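Local coordinates for protein tripeptidase (Staphylococcus aureus subsp. aureus, PDB 3RZA) that probably cleaves tripeptides or other short peptides as a metal-dependent hydrolase of the M20/M25/M40 peptidase family, at residues V34-Q47 with M99-I111. Sequence-based numbering, arbitrary orientation.
Sequences VQIDSETGNESTIQ and MDTVVPAINVKPI
Glu39 reaches across to the 99-111 loop with its chain extended beyond CG (chi2 -174°), and OE2 takes the amide N of Ala105 on its anti lone pair at 2.9 Å, an almost straight bond. The other oxygen, OE1, lies against CD1 of Ile106, whose side chain crosses the glutamate at about a right angle. Two residues further along, Asn107 N meets Asp37 OD1 from the syn side, 34° out of the carboxylate plane. Around Glu39 and Thr101 the backbones form a single bridge, with Thr101 N bonded to Ser38 O and Thr40 N to Thr101 O, each 2.8 Å. A water joins Ser38 N, Thr101 OG1 and Ala105 O.

Ser38 OG, at chi1 61°, sits between its own N and carbonyl carbon and donates in the carbonyl plane to Met99 O at 2.7 Å; Lys131 also bonds this hydroxyl. Thr40 and Asp100 run side by side, and Thr40 OG1 meets Asp100 OD2 on its anti side at 2.7 Å, while Ser164 and the Glu163 amide bond these same two oxygens in turn. Glu43 OE2, held by the amides of Gly41 and Gly161, stays 4.1 Å from Asp100 OD2. Selenomethionine Met99 lays its SE 3.6 Å from Gln47 CB and slides past Ile46. At the far end Pro110 packs on Val34 and Gln35.

His98, immediately before this loop, binds the zinc, and Glu163 the neighbouring calcium; Thr40, which with the Glu163 amide holds the Asp100 carboxylate in position, thus probably helps to fix the residues behind the metal ligands.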
loop_
_atom_site.group_PDB
_atom_site.type_symbol
_atom_site.label_atom_id
_atom_site.label_comp_id
_atom_site.label_asym_id
_atom_site.label_seq_id
_atom_site.Cartn_x
_atom_site.Cartn_y
_atom_site.Cartn_z
ATOM N N VAL A 34 -11.497 31.486 -14.042
ATOM C CA VAL A 34 -11.510 29.995 -13.982
ATOM C C VAL A 34 -10.830 29.354 -15.218
ATOM O O VAL A 34 -10.118 28.355 -15.091
ATOM C CB VAL A 34 -12.929 29.388 -13.768
ATOM C CG1 VAL A 34 -13.552 29.885 -12.435
ATOM C CG2 VAL A 34 -13.843 29.660 -14.956
ATOM N N GLN A 35 -10.941 30.016 -16.370
ATOM C CA GLN A 35 -10.322 29.563 -17.607
ATOM C C GLN A 35 -8.804 29.829 -17.731
ATOM O O GLN A 35 -8.226 29.508 -18.756
ATOM C CB GLN A 35 -11.080 30.166 -18.802
ATOM C CG GLN A 35 -12.534 29.669 -18.900
ATOM C CD GLN A 35 -13.297 30.334 -20.017
ATOM O OE1 GLN A 35 -13.223 29.912 -21.158
ATOM N NE2 GLN A 35 -14.011 31.405 -19.694
ATOM N N ILE A 36 -8.174 30.445 -16.721
ATOM C CA ILE A 36 -6.715 30.560 -16.659
ATOM C C ILE A 36 -6.242 29.497 -15.678
ATOM O O ILE A 36 -6.517 29.607 -14.483
ATOM C CB ILE A 36 -6.258 31.949 -16.154
ATOM C CG1 ILE A 36 -6.704 33.069 -17.103
ATOM C CG2 ILE A 36 -4.749 31.980 -16.037
ATOM C CD1 ILE A 36 -6.883 34.410 -16.410
ATOM N N ASP A 37 -5.537 28.480 -16.188
ATOM C CA ASP A 37 -5.042 27.368 -15.380
ATOM C C ASP A 37 -4.159 27.937 -14.265
ATOM O O ASP A 37 -3.281 28.757 -14.543
ATOM C CB ASP A 37 -4.172 26.401 -16.211
ATOM C CG ASP A 37 -4.926 25.713 -17.339
ATOM O OD1 ASP A 37 -6.150 25.854 -17.451
ATOM O OD2 ASP A 37 -4.270 25.033 -18.150
ATOM N N SER A 38 -4.452 27.568 -13.019
ATOM C CA SER A 38 -3.598 27.896 -11.871
ATOM C C SER A 38 -3.589 26.746 -10.850
ATOM O O SER A 38 -3.837 26.953 -9.651
ATOM C CB SER A 38 -4.060 29.203 -11.219
ATOM O OG SER A 38 -5.388 29.090 -10.748
ATOM N N GLU A 39 -3.258 25.538 -11.315
ATOM C CA GLU A 39 -3.112 24.391 -10.401
ATOM C C GLU A 39 -2.015 24.726 -9.430
ATOM O O GLU A 39 -1.043 25.382 -9.814
ATOM C CB GLU A 39 -2.762 23.106 -11.159
ATOM C CG GLU A 39 -3.906 22.531 -12.009
ATOM C CD GLU A 39 -3.575 21.163 -12.630
ATOM O OE1 GLU A 39 -2.398 20.919 -12.965
ATOM O OE2 GLU A 39 -4.508 20.349 -12.816
ATOM N N THR A 40 -2.177 24.321 -8.169
ATOM C CA THR A 40 -1.258 24.728 -7.085
ATOM C C THR A 40 0.184 24.365 -7.427
ATOM O O THR A 40 0.448 23.306 -8.008
ATOM C CB THR A 40 -1.712 24.132 -5.700
ATOM O OG1 THR A 40 -1.058 24.809 -4.613
ATOM C CG2 THR A 40 -1.471 22.625 -5.609
ATOM N N GLY A 41 1.089 25.300 -7.168
ATOM C CA GLY A 41 2.462 25.223 -7.639
ATOM C C GLY A 41 2.771 25.756 -9.032
ATOM O O GLY A 41 3.941 25.995 -9.328
ATOM N N ASN A 42 1.744 25.958 -9.874
ATOM C CA ASN A 42 1.903 26.472 -11.243
ATOM C C ASN A 42 1.111 27.758 -11.441
ATOM O O ASN A 42 0.352 27.903 -12.411
ATOM C CB ASN A 42 1.482 25.409 -12.266
ATOM C CG ASN A 42 2.395 24.190 -12.263
ATOM O OD1 ASN A 42 3.553 24.258 -11.848
ATOM N ND2 ASN A 42 1.877 23.068 -12.747
ATOM N N GLU A 43 1.345 28.706 -10.532
ATOM C CA GLU A 43 0.641 29.991 -10.494
ATOM C C GLU A 43 1.268 31.042 -11.436
ATOM O O GLU A 43 0.733 32.132 -11.541
ATOM C CB GLU A 43 0.633 30.585 -9.062
ATOM C CG GLU A 43 -0.059 29.743 -7.991
ATOM C CD GLU A 43 0.842 28.730 -7.290
ATOM O OE1 GLU A 43 1.977 28.519 -7.726
ATOM O OE2 GLU A 43 0.385 28.105 -6.306
ATOM N N SER A 44 2.386 30.716 -12.108
ATOM C CA SER A 44 3.160 31.691 -12.912
ATOM C C SER A 44 2.415 32.384 -14.067
ATOM O O SER A 44 2.803 33.473 -14.469
ATOM C CB SER A 44 4.430 31.029 -13.481
ATOM O OG SER A 44 4.111 30.063 -14.432
ATOM N N THR A 45 1.379 31.752 -14.611
ATOM C CA THR A 45 0.574 32.361 -15.682
ATOM C C THR A 45 -0.509 33.301 -15.146
ATOM O O THR A 45 -0.667 34.420 -15.652
ATOM C CB THR A 45 -0.053 31.306 -16.576
ATOM O OG1 THR A 45 0.984 30.591 -17.235
ATOM C CG2 THR A 45 -0.922 31.944 -17.634
ATOM N N ILE A 46 -1.272 32.850 -14.158
ATOM C CA ILE A 46 -2.364 33.677 -13.624
ATOM C C ILE A 46 -1.849 34.911 -12.826
ATOM O O ILE A 46 -2.488 35.982 -12.850
ATOM C CB ILE A 46 -3.368 32.846 -12.777
ATOM C CG1 ILE A 46 -4.685 33.606 -12.629
ATOM C CG2 ILE A 46 -2.769 32.475 -11.402
ATOM C CD1 ILE A 46 -5.754 32.809 -11.965
ATOM N N GLN A 47 -0.675 34.782 -12.198
ATOM C CA GLN A 47 -0.193 35.815 -11.288
ATOM C C GLN A 47 0.024 37.181 -11.925
ATOM O O GLN A 47 -0.541 38.147 -11.414
ATOM C CB GLN A 47 1.042 35.359 -10.487
ATOM C CG GLN A 47 1.387 36.280 -9.284
ATOM C CD GLN A 47 2.566 37.200 -9.552
ATOM O OE1 GLN A 47 2.764 37.675 -10.676
ATOM N NE2 GLN A 47 3.347 37.477 -8.503
HETATM N N MSE A 99 -4.932 32.451 -5.397
HETATM C CA MSE A 99 -5.016 32.367 -6.862
HETATM C C MSE A 99 -4.879 30.940 -7.411
HETATM O O MSE A 99 -5.163 30.709 -8.601
HETATM C CB MSE A 99 -3.993 33.304 -7.496
HETATM C CG MSE A 99 -2.575 32.823 -7.492
HETATM SE SE MSE A 99 -1.408 34.170 -8.126
HETATM C CE MSE A 99 -1.348 35.269 -6.511
ATOM N N ASP A 100 -4.416 29.998 -6.569
ATOM C CA ASP A 100 -4.270 28.590 -6.972
ATOM C C ASP A 100 -5.548 27.752 -6.735
ATOM O O ASP A 100 -6.384 28.090 -5.904
ATOM C CB ASP A 100 -3.064 27.908 -6.300
ATOM C CG ASP A 100 -3.196 27.802 -4.762
ATOM O OD1 ASP A 100 -3.607 28.794 -4.129
ATOM O OD2 ASP A 100 -2.863 26.742 -4.193
ATOM N N THR A 101 -5.664 26.661 -7.498
ATOM C CA THR A 101 -6.721 25.667 -7.338
ATOM C C THR A 101 -6.090 24.287 -7.124
ATOM O O THR A 101 -4.909 24.084 -7.411
ATOM C CB THR A 101 -7.575 25.592 -8.591
ATOM O OG1 THR A 101 -6.821 24.943 -9.622
ATOM C CG2 THR A 101 -7.967 26.956 -9.052
ATOM N N VAL A 102 -6.901 23.323 -6.674
ATOM C CA VAL A 102 -6.464 21.907 -6.653
ATOM C C VAL A 102 -6.408 21.348 -8.080
ATOM O O VAL A 102 -6.769 22.044 -9.056
ATOM C CB VAL A 102 -7.366 20.999 -5.777
ATOM C CG1 VAL A 102 -7.466 21.552 -4.336
ATOM C CG2 VAL A 102 -8.740 20.804 -6.420
ATOM N N VAL A 103 -5.875 20.128 -8.187
ATOM C CA VAL A 103 -5.899 19.311 -9.408
ATOM C C VAL A 103 -7.232 18.514 -9.434
ATOM O O VAL A 103 -7.752 18.194 -8.380
ATOM C CB VAL A 103 -4.654 18.335 -9.401
ATOM C CG1 VAL A 103 -4.696 17.332 -10.538
ATOM C CG2 VAL A 103 -3.340 19.146 -9.454
ATOM N N PRO A 104 -7.802 18.196 -10.641
ATOM C CA PRO A 104 -7.444 18.595 -12.009
ATOM C C PRO A 104 -8.132 19.877 -12.392
ATOM O O PRO A 104 -9.350 19.956 -12.285
ATOM C CB PRO A 104 -7.965 17.433 -12.865
ATOM C CG PRO A 104 -9.115 16.872 -12.095
ATOM C CD PRO A 104 -8.895 17.194 -10.643
ATOM N N ALA A 105 -7.353 20.868 -12.831
ATOM C CA ALA A 105 -7.891 22.169 -13.263
ATOM C C ALA A 105 -7.079 22.760 -14.420
ATOM O O ALA A 105 -6.732 23.960 -14.407
ATOM C CB ALA A 105 -7.927 23.113 -12.095
ATOM N N ILE A 106 -6.778 21.903 -15.406
ATOM C CA ILE A 106 -6.221 22.313 -16.676
ATOM C C ILE A 106 -7.368 22.314 -17.671
ATOM O O ILE A 106 -8.115 21.320 -17.764
ATOM C CB ILE A 106 -5.064 21.383 -17.150
ATOM C CG1 ILE A 106 -3.810 21.601 -16.266
ATOM C CG2 ILE A 106 -4.720 21.644 -18.667
ATOM C CD1 ILE A 106 -2.879 20.347 -16.117
ATOM N N ASN A 107 -7.540 23.447 -18.372
ATOM C CA ASN A 107 -8.511 23.580 -19.454
ATOM C C ASN A 107 -9.956 23.498 -18.913
ATOM O O ASN A 107 -10.776 22.706 -19.388
ATOM C CB ASN A 107 -8.204 22.527 -20.547
ATOM C CG ASN A 107 -8.483 23.018 -21.935
ATOM O OD1 ASN A 107 -9.460 23.750 -22.186
ATOM N ND2 ASN A 107 -7.621 22.611 -22.876
ATOM N N VAL A 108 -10.230 24.305 -17.877
ATOM C CA VAL A 108 -11.560 24.366 -17.276
ATOM C C VAL A 108 -12.518 25.002 -18.294
ATOM O O VAL A 108 -12.207 26.051 -18.874
ATOM C CB VAL A 108 -11.574 25.199 -15.959
ATOM C CG1 VAL A 108 -13.032 25.368 -15.415
ATOM C CG2 VAL A 108 -10.667 24.576 -14.910
ATOM N N LYS A 109 -13.667 24.360 -18.500
ATOM C CA LYS A 109 -14.673 24.797 -19.461
ATOM C C LYS A 109 -15.983 25.055 -18.709
ATOM O O LYS A 109 -16.824 24.161 -18.627
ATOM C CB LYS A 109 -14.863 23.722 -20.532
ATOM C CG LYS A 109 -13.656 23.544 -21.476
ATOM C CD LYS A 109 -14.017 22.583 -22.630
ATOM C CE LYS A 109 -12.784 21.904 -23.263
ATOM N NZ LYS A 109 -13.175 20.947 -24.370
ATOM N N PRO A 110 -16.145 26.271 -18.118
ATOM C CA PRO A 110 -17.316 26.508 -17.266
ATOM C C PRO A 110 -18.625 26.621 -18.065
ATOM O O PRO A 110 -18.609 27.108 -19.187
ATOM C CB PRO A 110 -16.990 27.844 -16.596
ATOM C CG PRO A 110 -16.215 28.561 -17.611
ATOM C CD PRO A 110 -15.346 27.500 -18.273
ATOM N N ILE A 111 -19.724 26.157 -17.477
ATOM C CA ILE A 111 -21.064 26.217 -18.087
ATOM C C ILE A 111 -22.021 26.926 -17.130
ATOM O O ILE A 111 -22.117 26.548 -15.964
ATOM C CB ILE A 111 -21.619 24.809 -18.395
ATOM C CG1 ILE A 111 -20.535 23.940 -19.087
ATOM C CG2 ILE A 111 -22.909 24.919 -19.249
ATOM C CD1 ILE A 111 -21.030 22.623 -19.724
HETATM O O HOH W 1 -8.515 26.537 -16.851
HETATM O O HOH W 2 -6.948 26.034 -12.345
#